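Local coordinates for protein aminopeptidase C (Lactobacillus rhamnosus, PDB 4K7C) that probably removes amino acids from the N-terminal ends of peptides as a cysteine aminopeptidase of the papain-like superfamily, at residues D326-G330 against W387-G392; A47-F52 against T379-V383; S44-M48 against I331-I336; V315-D320 against F407-I413. The contacts are given in a common frame with arbitrary orientation. Where two conformers were deposited one is given. Residue numbers count along the deposited sequence, not the author numbering.

Contact 1 (D326-G330 against W387-G392); sequences DRQLG and WGEKVG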
loop_
_atom_site.group_PDB
_atom_site.type_symbol
_atom_site.label_atom_id
_atom_site.label_comp_id
_atom_site.label_asym_id
_atom_site.label_seq_id
_atom_site.Cartn_x
_atom_site.Cartn_y
_atom_site.Cartn_z
ATOM N N ASP A 326 8.751 18.990 16.339
ATOM C CA ASP A 326 8.207 18.280 15.177
ATOM C C ASP A 326 9.058 16.964 15.105
ATOM O O ASP A 326 10.198 16.984 14.672
ATOM C CB ASP A 326 8.363 19.071 13.888
ATOM C CG ASP A 326 7.871 18.334 12.661
ATOM O OD1 ASP A 326 7.930 17.063 12.624
ATOM O OD2 ASP A 326 7.495 19.031 11.668
ATOM N N ARG A 327 8.423 15.877 15.504
ATOM C CA ARG A 327 9.091 14.570 15.650
ATOM C C ARG A 327 9.210 13.747 14.394
ATOM O O ARG A 327 9.826 12.671 14.415
ATOM C CB ARG A 327 8.414 13.806 16.799
ATOM C CG ARG A 327 8.704 14.585 18.052
ATOM C CD ARG A 327 8.263 13.977 19.321
ATOM N NE ARG A 327 6.829 13.833 19.487
ATOM C CZ ARG A 327 5.922 14.818 19.568
ATOM N NH1 ARG A 327 6.182 16.142 19.385
ATOM N NH2 ARG A 327 4.680 14.440 19.827
ATOM N N GLN A 328 8.682 14.270 13.296
ATOM C CA GLN A 328 8.906 13.718 11.996
ATOM C C GLN A 328 10.084 14.370 11.337
ATOM O O GLN A 328 10.998 13.653 10.830
ATOM C CB GLN A 328 7.596 13.753 11.110
ATOM C CG GLN A 328 7.847 13.261 9.689
ATOM C CD GLN A 328 8.308 11.778 9.649
ATOM O OE1 GLN A 328 9.260 11.427 8.914
ATOM N NE2 GLN A 328 7.661 10.930 10.488
ATOM N N LEU A 329 10.110 15.690 11.275
ATOM C CA LEU A 329 11.205 16.436 10.666
ATOM C C LEU A 329 12.418 16.432 11.604
ATOM O O LEU A 329 13.480 16.732 11.177
ATOM C CB LEU A 329 10.824 17.832 10.305
ATOM C CG LEU A 329 9.762 17.869 9.243
ATOM C CD1 LEU A 329 9.407 19.327 8.933
ATOM C CD2 LEU A 329 10.185 17.116 7.954
ATOM N N GLY A 330 12.181 16.115 12.871
ATOM C CA GLY A 330 13.250 16.147 13.912
ATOM C C GLY A 330 13.768 17.488 14.322
ATOM O O GLY A 330 14.928 17.629 14.581
ATOM N N TRP A 387 15.189 6.186 16.754
ATOM C CA TRP A 387 13.914 5.856 16.136
ATOM C C TRP A 387 14.069 5.424 14.701
ATOM O O TRP A 387 13.079 5.446 13.930
ATOM C CB TRP A 387 12.954 7.076 16.191
ATOM C CG TRP A 387 12.540 7.452 17.541
ATOM C CD1 TRP A 387 12.688 6.718 18.726
ATOM C CD2 TRP A 387 11.886 8.705 17.926
ATOM N NE1 TRP A 387 12.158 7.451 19.762
ATOM C CE2 TRP A 387 11.701 8.673 19.316
ATOM C CE3 TRP A 387 11.461 9.826 17.211
ATOM C CZ2 TRP A 387 11.054 9.695 20.011
ATOM C CZ3 TRP A 387 10.854 10.912 17.914
ATOM C CH2 TRP A 387 10.689 10.845 19.304
ATOM N N GLY A 388 15.299 5.076 14.310
ATOM C CA GLY A 388 15.661 4.676 12.944
ATOM C C GLY A 388 15.770 5.890 12.024
ATOM O O GLY A 388 15.606 7.086 12.429
ATOM N N GLU A 389 15.986 5.582 10.775
ATOM C CA GLU A 389 16.434 6.598 9.769
ATOM C C GLU A 389 15.335 7.361 9.056
ATOM O O GLU A 389 15.645 8.309 8.319
ATOM C CB GLU A 389 17.274 5.960 8.663
ATOM C CG GLU A 389 18.552 5.357 9.126
ATOM C CD GLU A 389 19.465 4.927 7.998
ATOM O OE1 GLU A 389 18.946 4.355 6.970
ATOM O OE2 GLU A 389 20.704 5.124 8.178
ATOM N N LYS A 390 14.084 6.983 9.262
ATOM C CA LYS A 390 13.010 7.642 8.532
ATOM C C LYS A 390 12.360 8.833 9.219
ATOM O O LYS A 390 11.298 9.299 8.744
ATOM C CB LYS A 390 11.957 6.612 8.197
ATOM C CG LYS A 390 12.523 5.551 7.239
ATOM C CD LYS A 390 11.481 4.467 7.022
ATOM C CE LYS A 390 11.869 3.665 5.773
ATOM N NZ LYS A 390 11.185 2.340 5.758
ATOM N N VAL A 391 12.979 9.312 10.309
ATOM C CA VAL A 391 12.624 10.584 10.954
ATOM C C VAL A 391 13.886 11.424 10.950
ATOM O O VAL A 391 15.021 10.916 10.919
ATOM C CB VAL A 391 12.066 10.452 12.396
ATOM C CG1 VAL A 391 10.764 9.732 12.436
ATOM C CG2 VAL A 391 13.091 9.664 13.251
ATOM N N GLY A 392 13.678 12.736 10.988
ATOM C CA GLY A 392 14.735 13.717 11.006
ATOM C C GLY A 392 15.602 13.570 9.776
ATOM O O GLY A 392 15.152 13.201 8.672
#
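Two loops of the papain-like fold come together here. Residues 326-330 form the tight turn of a beta hairpin joining the short antiparallel strands 325-326 and 331-332; 387-392 lie in the loop between strands 377-384 and 396-400. The backbones converge toward their C-terminal ends, with the CA atoms of Gly330 and Gly392 only 4.1 Å apart. One straight hydrogen bond joins the two segments, from Gly392 N to Gln328 O at 2.8 Å, and a CA-H...O contact runs alongside it from Gly392 CA to Leu329 O at 3.3 Å. So close an approach suits two glycines: a CB on Gly330 would collide with Gly392 CA, and both residues have positive phi, which by itself favours glycine. The hairpin turn is held in shape from within. Asp326 OD1 makes an Asx turn by accepting from Gln328 N at 3.0 Å, and also accepts from Leu329 N at 2.9 Å. Val391 lies against the turn, its CG1 3.7 Å from Arg327 O. Farther along, Trp387 reaches across to the arm of Arg327, whose NH1 is hydrogen-bonded to Ser325. The indole also meets the ring of His364, an arrangement consistent with the active-site surroundings of papain-like peptidases. Arg327 CB sits at the indole's edge, near the ring plane, 3.9 Å from Trp387 CZ3.

Contact 2 (A47-F52 against T379-V383); sequences AMTPTF and TKWKV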
loop_
_atom_site.group_PDB
_atom_site.type_symbol
_atom_site.label_atom_id
_atom_site.label_comp_id
_atom_site.label_asym_id
_atom_site.label_seq_id
_atom_site.Cartn_x
_atom_site.Cartn_y
_atom_site.Cartn_z
ATOM N N ALA A 47 16.055 28.277 10.329
ATOM C CA ALA A 47 17.060 28.462 11.384
ATOM C C ALA A 47 17.697 27.161 11.786
ATOM O O ALA A 47 18.809 27.159 12.240
ATOM C CB ALA A 47 16.419 29.147 12.604
HETATM N N MSE A 48 16.971 26.063 11.641
HETATM C CA MSE A 48 17.361 24.726 12.181
HETATM C C MSE A 48 18.006 23.850 11.145
HETATM O O MSE A 48 18.028 22.628 11.246
HETATM C CB MSE A 48 16.204 24.077 12.860
HETATM C CG MSE A 48 15.713 24.889 14.056
HETATM SE SE MSE A 48 17.111 24.820 15.492
HETATM C CE MSE A 48 17.614 26.710 15.525
ATOM N N THR A 49 18.579 24.432 10.111
ATOM C CA THR A 49 19.272 23.602 9.126
ATOM C C THR A 49 20.393 22.852 9.835
ATOM O O THR A 49 21.037 23.388 10.735
ATOM C CB THR A 49 19.937 24.392 8.011
ATOM O OG1 THR A 49 20.889 25.259 8.617
ATOM C CG2 THR A 49 18.893 25.104 7.196
ATOM N N PRO A 50 20.576 21.585 9.483
ATOM C CA PRO A 50 21.462 20.716 10.281
ATOM C C PRO A 50 22.944 20.899 9.897
ATOM O O PRO A 50 23.530 20.023 9.275
ATOM C CB PRO A 50 20.902 19.325 9.954
ATOM C CG PRO A 50 20.466 19.451 8.532
ATOM C CD PRO A 50 19.770 20.797 8.526
ATOM N N THR A 51 23.480 22.091 10.182
ATOM C CA THR A 51 24.888 22.346 10.027
ATOM C C THR A 51 25.482 22.756 11.366
ATOM O O THR A 51 24.946 23.635 12.014
ATOM C CB THR A 51 25.131 23.481 9.008
ATOM O OG1 THR A 51 24.431 23.159 7.806
ATOM C CG2 THR A 51 26.605 23.635 8.736
ATOM N N PHE A 52 26.632 22.197 11.708
ATOM C CA PHE A 52 27.225 22.319 13.023
ATOM C C PHE A 52 28.727 22.492 13.005
ATOM O O PHE A 52 29.456 21.664 12.445
ATOM C CB PHE A 52 26.898 21.090 13.870
ATOM C CG PHE A 52 25.432 20.730 13.861
ATOM C CD1 PHE A 52 24.581 21.287 14.795
ATOM C CD2 PHE A 52 24.930 19.826 12.949
ATOM C CE1 PHE A 52 23.215 21.018 14.783
ATOM C CE2 PHE A 52 23.577 19.424 12.984
ATOM C CZ PHE A 52 22.709 20.037 13.909
ATOM N N THR A 379 24.115 27.803 19.027
ATOM C CA THR A 379 22.780 28.164 18.447
ATOM C C THR A 379 21.834 26.961 18.307
ATOM O O THR A 379 20.597 27.125 18.271
ATOM C CB THR A 379 23.014 28.860 17.086
ATOM O OG1 THR A 379 23.730 27.979 16.233
ATOM C CG2 THR A 379 23.804 30.143 17.276
ATOM N N LYS A 380 22.456 25.799 18.112
ATOM C CA LYS A 380 21.774 24.563 17.837
ATOM C C LYS A 380 22.720 23.383 18.090
ATOM O O LYS A 380 23.913 23.550 18.086
ATOM C CB LYS A 380 21.175 24.483 16.422
ATOM C CG LYS A 380 22.099 24.799 15.302
ATOM C CD LYS A 380 21.384 25.139 14.000
ATOM C CE LYS A 380 22.354 25.425 12.858
ATOM N NZ LYS A 380 21.489 25.803 11.712
ATOM N N TRP A 381 22.091 22.237 18.404
ATOM C CA TRP A 381 22.754 21.040 18.880
ATOM C C TRP A 381 22.299 19.906 17.983
ATOM O O TRP A 381 21.100 19.803 17.584
ATOM C CB TRP A 381 22.304 20.714 20.289
ATOM C CG TRP A 381 22.581 21.825 21.284
ATOM C CD1 TRP A 381 21.822 22.927 21.487
ATOM C CD2 TRP A 381 23.610 21.842 22.283
ATOM N NE1 TRP A 381 22.403 23.744 22.470
ATOM C CE2 TRP A 381 23.502 23.081 22.966
ATOM C CE3 TRP A 381 24.722 20.982 22.575
ATOM C CZ2 TRP A 381 24.388 23.460 23.970
ATOM C CZ3 TRP A 381 25.559 21.328 23.608
ATOM C CH2 TRP A 381 25.412 22.567 24.276
ATOM N N LYS A 382 23.252 19.029 17.666
ATOM C CA LYS A 382 22.992 17.873 16.851
ATOM C C LYS A 382 22.673 16.683 17.735
ATOM O O LYS A 382 23.397 16.350 18.713
ATOM C CB LYS A 382 24.151 17.546 15.925
ATOM C CG LYS A 382 23.951 16.329 15.047
ATOM C CD LYS A 382 25.117 16.077 14.096
ATOM C CE LYS A 382 24.669 15.108 13.004
ATOM N NZ LYS A 382 25.793 14.458 12.304
ATOM N N VAL A 383 21.603 15.995 17.385
ATOM C CA VAL A 383 21.016 14.986 18.279
ATOM C C VAL A 383 20.871 13.638 17.588
ATOM O O VAL A 383 20.152 13.499 16.571
ATOM C CB VAL A 383 19.636 15.440 18.797
ATOM C CG1 VAL A 383 18.929 14.371 19.662
ATOM C CG2 VAL A 383 19.840 16.654 19.568
HETATM O O HOH W 1 22.237 27.646 9.927
#
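Lys380 sends its extended side chain from strand 377-384 of the papain-like fold's sheet to the loop that leaves helix 42-47. Its NZ gives hydrogen bonds to Ala47 O (3.0 Å) and Thr49 O (2.6 Å), and a third to a water whose oxygen lies 2.7 Å from NZ and 3.0 Å from Thr49 OG1. The ammonium group thus has three acceptors, two of them carbonyls from the chain just where the helix ends. Thr49 O is used twice, since Thr51 N also bonds to it at 2.8 Å across an inverse gamma turn centred on Pro50. Thr51 O, by contrast, is buried with no polar partner in the model; Lys380 CE lies 3.3 Å from it. Phe52 O is satisfied by Arg231 of the second subunit. On the strand, Trp381 NE1 bonds to Asp401, and Lys382 NZ forms a salt bridge with Glu55. The stem of Lys382 makes a CH-pi contact, its CB standing 3.5 Å above the centroid of the Phe52 ring.

Contact 3 (S44-M48 against I331-I336); sequences SKVAM and ILDTNI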
loop_
_atom_site.group_PDB
_atom_site.type_symbol
_atom_site.label_atom_id
_atom_site.label_comp_id
_atom_site.label_asym_id
_atom_site.label_seq_id
_atom_site.Cartn_x
_atom_site.Cartn_y
_atom_site.Cartn_z
ATOM N N SER A 44 11.513 28.643 11.685
ATOM C CA SER A 44 12.260 27.666 12.476
ATOM C C SER A 44 12.959 26.662 11.576
ATOM O O SER A 44 14.166 26.286 11.812
ATOM C CB SER A 44 11.351 26.988 13.442
ATOM O OG SER A 44 11.980 25.957 14.164
ATOM N N LYS A 45 12.225 26.109 10.631
ATOM C CA LYS A 45 12.874 25.224 9.678
ATOM C C LYS A 45 14.128 25.822 9.017
ATOM O O LYS A 45 15.161 25.113 8.818
ATOM C CB LYS A 45 11.898 24.765 8.618
ATOM C CG LYS A 45 10.705 23.924 9.161
ATOM C CD LYS A 45 9.650 23.620 8.083
ATOM C CE LYS A 45 8.501 22.835 8.655
ATOM N NZ LYS A 45 7.448 22.564 7.647
ATOM N N VAL A 46 14.043 27.095 8.621
ATOM C CA VAL A 46 15.202 27.778 8.084
ATOM C C VAL A 46 16.360 27.863 9.109
ATOM O O VAL A 46 17.507 27.532 8.762
ATOM C CB VAL A 46 14.806 29.131 7.460
ATOM C CG1 VAL A 46 16.000 29.992 7.066
ATOM C CG2 VAL A 46 13.822 28.869 6.276
ATOM N N ALA A 47 16.055 28.277 10.329
ATOM C CA ALA A 47 17.060 28.462 11.384
ATOM C C ALA A 47 17.697 27.161 11.786
ATOM O O ALA A 47 18.809 27.159 12.240
ATOM C CB ALA A 47 16.419 29.147 12.604
HETATM N N MSE A 48 16.971 26.063 11.641
HETATM C CA MSE A 48 17.361 24.726 12.181
HETATM C C MSE A 48 18.006 23.850 11.145
HETATM O O MSE A 48 18.028 22.628 11.246
HETATM C CB MSE A 48 16.204 24.077 12.860
HETATM C CG MSE A 48 15.713 24.889 14.056
HETATM SE SE MSE A 48 17.111 24.820 15.492
HETATM C CE MSE A 48 17.614 26.710 15.525
ATOM N N ILE A 331 12.849 18.430 14.479
ATOM C CA ILE A 331 13.209 19.750 14.898
ATOM C C ILE A 331 12.643 19.982 16.306
ATOM O O ILE A 331 11.403 19.852 16.548
ATOM C CB ILE A 331 12.599 20.788 13.913
ATOM C CG1 ILE A 331 13.167 20.661 12.519
ATOM C CG2 ILE A 331 12.862 22.199 14.451
ATOM C CD1 ILE A 331 12.472 21.452 11.436
ATOM N N LEU A 332 13.554 20.317 17.229
ATOM C CA LEU A 332 13.228 20.595 18.592
ATOM C C LEU A 332 13.563 22.093 18.771
ATOM O O LEU A 332 14.729 22.460 18.905
ATOM C CB LEU A 332 14.097 19.727 19.511
ATOM C CG LEU A 332 14.186 18.217 19.277
ATOM C CD1 LEU A 332 15.026 17.414 20.289
ATOM C CD2 LEU A 332 12.808 17.640 19.230
ATOM N N ASP A 333 12.573 22.965 18.730
ATOM C CA ASP A 333 12.829 24.384 18.707
ATOM C C ASP A 333 11.571 25.011 19.323
ATOM O O ASP A 333 10.419 24.693 18.947
ATOM C CB ASP A 333 13.125 24.933 17.265
ATOM C CG ASP A 333 13.481 26.425 17.224
ATOM O OD1 ASP A 333 13.606 27.091 18.327
ATOM O OD2 ASP A 333 13.582 26.922 16.054
ATOM N N THR A 334 11.808 25.883 20.317
ATOM C CA THR A 334 10.756 26.709 20.894
ATOM C C THR A 334 9.986 27.503 19.805
ATOM O O THR A 334 8.861 27.854 20.037
ATOM C CB THR A 334 11.320 27.685 21.915
ATOM O OG1 THR A 334 12.362 28.420 21.309
ATOM C CG2 THR A 334 11.821 26.977 23.122
ATOM N N ASN A 335 10.598 27.747 18.643
ATOM C CA ASN A 335 9.949 28.473 17.541
ATOM C C ASN A 335 9.249 27.584 16.490
ATOM O O ASN A 335 8.628 28.164 15.552
ATOM C CB ASN A 335 10.933 29.466 16.810
ATOM C CG ASN A 335 11.465 30.546 17.737
ATOM O OD1 ASN A 335 12.708 30.957 17.665
ATOM N ND2 ASN A 335 10.615 31.036 18.581
ATOM N N ILE A 336 9.298 26.266 16.637
ATOM C CA ILE A 336 8.747 25.377 15.596
ATOM C C ILE A 336 7.258 25.549 15.429
ATOM O O ILE A 336 6.744 25.406 14.298
ATOM C CB ILE A 336 9.231 23.913 15.707
ATOM C CG1 ILE A 336 8.855 23.129 14.479
ATOM C CG2 ILE A 336 8.590 23.211 16.931
ATOM C CD1 ILE A 336 9.470 23.616 13.201
#
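A single polar bond ties the last turn of helix 42-47 to the chain leaving strand 331-332: Ser44 OG donates to Asp333 OD2 at 2.7 Å. The same carboxylate has work on its other oxygen. Asp333 OD1 accepts from Asn335 N at 3.1 Å, an Asx turn, and from Ser400 OG on the neighbouring strand 396-400. A type I beta turn from Asp333 to Ile336, closed by Ile336 N to Asp333 O at 3.0 Å, brings the chain back against Ser44, whose CB comes within 3.6 Å of Asn335 O. In the fold, this seats the helix end on one face of the sheet of the papain-like domain, over Ile331 and Val398, with Val46 packing on Ser158 of the second subunit. The remaining contacts are van der Waals, mostly between carbon atoms. Ile331 CG2 meets Met48 CG at 3.9 Å, Met48 being modelled as selenomethionine, and Ile331 CD1 lies 3.8 Å from Lys45 CG. Ile336 reaches the helix with its CD1, 3.6 Å from Ser44 OG and 4.2 Å from Lys45 CG. Lys45 therefore contributes its aliphatic stem here, while its NZ is hydrogen-bonded to a glycerol, probably from the crystallisation liquor.

Contact 4 (V315-D320 against F407-I413); sequences VWFGSD and FVYQVVI. With GOL (glycerol), chain C.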
loop_
_atom_site.group_PDB
_atom_site.type_symbol
_atom_site.label_atom_id
_atom_site.label_comp_id
_atom_site.label_asym_id
_atom_site.label_seq_id
_atom_site.Cartn_x
_atom_site.Cartn_y
_atom_site.Cartn_z
ATOM N N VAL A 315 27.519 12.996 24.102
ATOM C CA VAL A 315 26.995 13.257 25.424
ATOM C C VAL A 315 25.563 12.712 25.587
ATOM O O VAL A 315 24.637 13.211 24.902
ATOM C CB VAL A 315 26.989 14.797 25.724
ATOM C CG1 VAL A 315 26.446 15.118 27.081
ATOM C CG2 VAL A 315 28.377 15.457 25.588
ATOM N N TRP A 316 25.355 11.735 26.460
ATOM C CA TRP A 316 24.043 11.240 26.759
ATOM C C TRP A 316 23.266 12.359 27.466
ATOM O O TRP A 316 23.819 13.074 28.338
ATOM C CB TRP A 316 24.136 10.043 27.691
ATOM C CG TRP A 316 22.952 9.259 28.050
ATOM C CD1 TRP A 316 22.630 8.036 27.630
ATOM C CD2 TRP A 316 21.963 9.554 29.098
ATOM N NE1 TRP A 316 21.540 7.555 28.237
ATOM C CE2 TRP A 316 21.085 8.467 29.140
ATOM C CE3 TRP A 316 21.662 10.687 29.850
ATOM C CZ2 TRP A 316 20.000 8.412 29.984
ATOM C CZ3 TRP A 316 20.617 10.610 30.737
ATOM C CH2 TRP A 316 19.772 9.508 30.798
ATOM N N PHE A 317 22.028 12.562 27.000
ATOM C CA PHE A 317 21.137 13.566 27.614
ATOM C C PHE A 317 19.694 13.183 27.678
ATOM O O PHE A 317 19.216 12.431 26.835
ATOM C CB PHE A 317 21.282 14.967 26.914
ATOM C CG PHE A 317 20.522 15.130 25.635
ATOM C CD1 PHE A 317 21.008 14.596 24.464
ATOM C CD2 PHE A 317 19.371 15.902 25.596
ATOM C CE1 PHE A 317 20.341 14.713 23.279
ATOM C CE2 PHE A 317 18.722 16.105 24.359
ATOM C CZ PHE A 317 19.224 15.505 23.206
ATOM N N GLY A 318 19.027 13.722 28.723
ATOM C CA GLY A 318 17.627 13.533 29.024
ATOM C C GLY A 318 16.828 14.804 28.828
ATOM O O GLY A 318 17.230 15.864 29.239
ATOM N N SER A 319 15.703 14.678 28.123
ATOM C CA SER A 319 14.871 15.839 27.751
ATOM C C SER A 319 13.376 15.470 27.696
ATOM O O SER A 319 12.974 14.285 27.757
ATOM C CB SER A 319 15.296 16.426 26.390
ATOM O OG SER A 319 15.064 15.548 25.313
ATOM N N ASP A 320 12.545 16.494 27.532
ATOM C CA ASP A 320 11.103 16.254 27.298
ATOM C C ASP A 320 10.871 16.428 25.813
ATOM O O ASP A 320 10.544 17.509 25.356
ATOM C CB ASP A 320 10.294 17.241 28.123
ATOM C CG ASP A 320 8.826 16.980 28.148
ATOM O OD1 ASP A 320 8.328 16.187 27.362
ATOM O OD2 ASP A 320 8.129 17.596 29.023
ATOM N N PHE A 407 14.100 22.510 27.909
ATOM C CA PHE A 407 13.580 21.175 27.909
ATOM C C PHE A 407 14.608 20.049 28.105
ATOM O O PHE A 407 14.224 18.883 28.228
ATOM C CB PHE A 407 12.700 20.868 26.653
ATOM C CG PHE A 407 11.531 21.790 26.547
ATOM C CD1 PHE A 407 10.613 21.882 27.595
ATOM C CD2 PHE A 407 11.428 22.693 25.529
ATOM C CE1 PHE A 407 9.531 22.778 27.518
ATOM C CE2 PHE A 407 10.362 23.596 25.460
ATOM C CZ PHE A 407 9.417 23.629 26.467
ATOM N N VAL A 408 15.869 20.414 28.155
ATOM C CA VAL A 408 16.894 19.441 28.573
ATOM C C VAL A 408 17.104 19.517 30.093
ATOM O O VAL A 408 17.358 20.637 30.634
ATOM C CB VAL A 408 18.201 19.699 27.889
ATOM C CG1 VAL A 408 19.390 18.784 28.435
ATOM C CG2 VAL A 408 18.061 19.533 26.393
ATOM N N TYR A 409 17.017 18.356 30.742
ATOM C CA TYR A 409 17.142 18.244 32.172
ATOM C C TYR A 409 18.384 17.499 32.665
ATOM O O TYR A 409 18.726 17.701 33.824
ATOM C CB TYR A 409 15.958 17.589 32.789
ATOM C CG TYR A 409 14.624 18.318 32.501
ATOM C CD1 TYR A 409 14.271 19.402 33.227
ATOM C CD2 TYR A 409 13.734 17.854 31.522
ATOM C CE1 TYR A 409 13.111 20.123 32.996
ATOM C CE2 TYR A 409 12.517 18.541 31.329
ATOM C CZ TYR A 409 12.208 19.668 32.076
ATOM O OH TYR A 409 11.025 20.349 31.873
ATOM N N GLN A 410 19.042 16.727 31.801
ATOM C CA GLN A 410 20.169 15.913 32.232
ATOM C C GLN A 410 21.196 15.727 31.141
ATOM O O GLN A 410 20.835 15.581 29.973
ATOM C CB GLN A 410 19.671 14.531 32.568
ATOM C CG GLN A 410 18.688 14.412 33.683
ATOM C CD GLN A 410 18.429 12.960 33.933
ATOM O OE1 GLN A 410 17.669 12.554 34.850
ATOM N NE2 GLN A 410 19.037 12.152 33.082
ATOM N N VAL A 411 22.475 15.762 31.533
ATOM C CA VAL A 411 23.578 15.380 30.652
ATOM C C VAL A 411 24.526 14.504 31.531
ATOM O O VAL A 411 24.502 14.628 32.757
ATOM C CB VAL A 411 24.421 16.523 30.074
ATOM C CG1 VAL A 411 23.685 17.215 28.931
ATOM C CG2 VAL A 411 24.807 17.538 31.140
ATOM N N VAL A 412 25.185 13.552 30.897
ATOM C CA VAL A 412 26.182 12.753 31.557
ATOM C C VAL A 412 27.546 13.212 31.080
ATOM O O VAL A 412 27.893 13.166 29.887
ATOM C CB VAL A 412 25.965 11.249 31.363
ATOM C CG1 VAL A 412 27.072 10.440 32.000
ATOM C CG2 VAL A 412 24.648 10.810 31.922
ATOM N N ILE A 413 28.352 13.722 32.034
ATOM C CA ILE A 413 29.662 14.299 31.750
ATOM C C ILE A 413 30.829 13.524 32.435
ATOM O O ILE A 413 30.635 13.111 33.581
ATOM C CB ILE A 413 29.668 15.768 32.198
ATOM C CG1 ILE A 413 28.552 16.559 31.392
ATOM C CG2 ILE A 413 30.997 16.392 31.984
ATOM C CD1 ILE A 413 28.832 16.708 29.942
HETATM C C1 GOL C . 30.109 8.736 27.626
HETATM O O1 GOL C . 31.525 8.938 27.488
HETATM C C2 GOL C . 29.462 9.732 28.589
HETATM O O2 GOL C . 30.180 10.966 28.751
HETATM C C3 GOL C . 27.972 9.871 28.286
HETATM O O3 GOL C . 27.437 11.170 28.154
#
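Strand 315-319 and residues 408-413 run antiparallel, at 162°, deep in the sheet of the papain-like fold, and a classic beta bulge shifts their register by one. Tyr409 and Gln410 both face Gly318, whose O accepts from Tyr409 N at 2.9 Å and Gln410 N at 3.3 Å. Without a side chain, Gly318 leaves a hollow that the Gln410 amide leans into; Gln410 NE2 then stops 3.2 Å from Trp316 CZ3, at the indole's edge. Next to it, Val412 CG2 fits against Trp316 CE3 at 3.6 Å. Phe317 fills the space between two valines, its CD2 3.9 Å from Val408 CG2 and its CB 3.9 Å from Val411 CG1. Val315 CG1 nestles against Val411 CB at 3.9 Å. At one end a glycerol, probably from the crystallisation liquor, bridges the strands: its O3 accepts from Trp316 N and donates to Val412 O, each at 2.7 Å. The chemistry implies a pairing held by main-chain hydrogen bonds and sealed largely by apolar side chains.

How the contacts relate
Contacts 2 and 3 start from the same piece of chain, sharing Ala47 and Met48, and their centres lie about 9 Å apart. Contact 3 meets contact 1 through the hairpin, where Asp326 N probably bonds to Ile331 O (2.8 Å) and Leu329 CD1 touches Lys45 CE (3.6 Å); the centres are about 14 Å apart. Contact 4 is the deepest, about 8 Å from the chain's centre, and contact 1 is nested within its loop, about 19 Å away between centres. Contact 4 touches contact 2 where Val383 CG1 meets Phe317 CZ at 3.7 Å. His364, probably the papain-family active-site histidine, meets Trp387 of contact 1 and hydrogen-bonds by its backbone to Ser319 of contact 4.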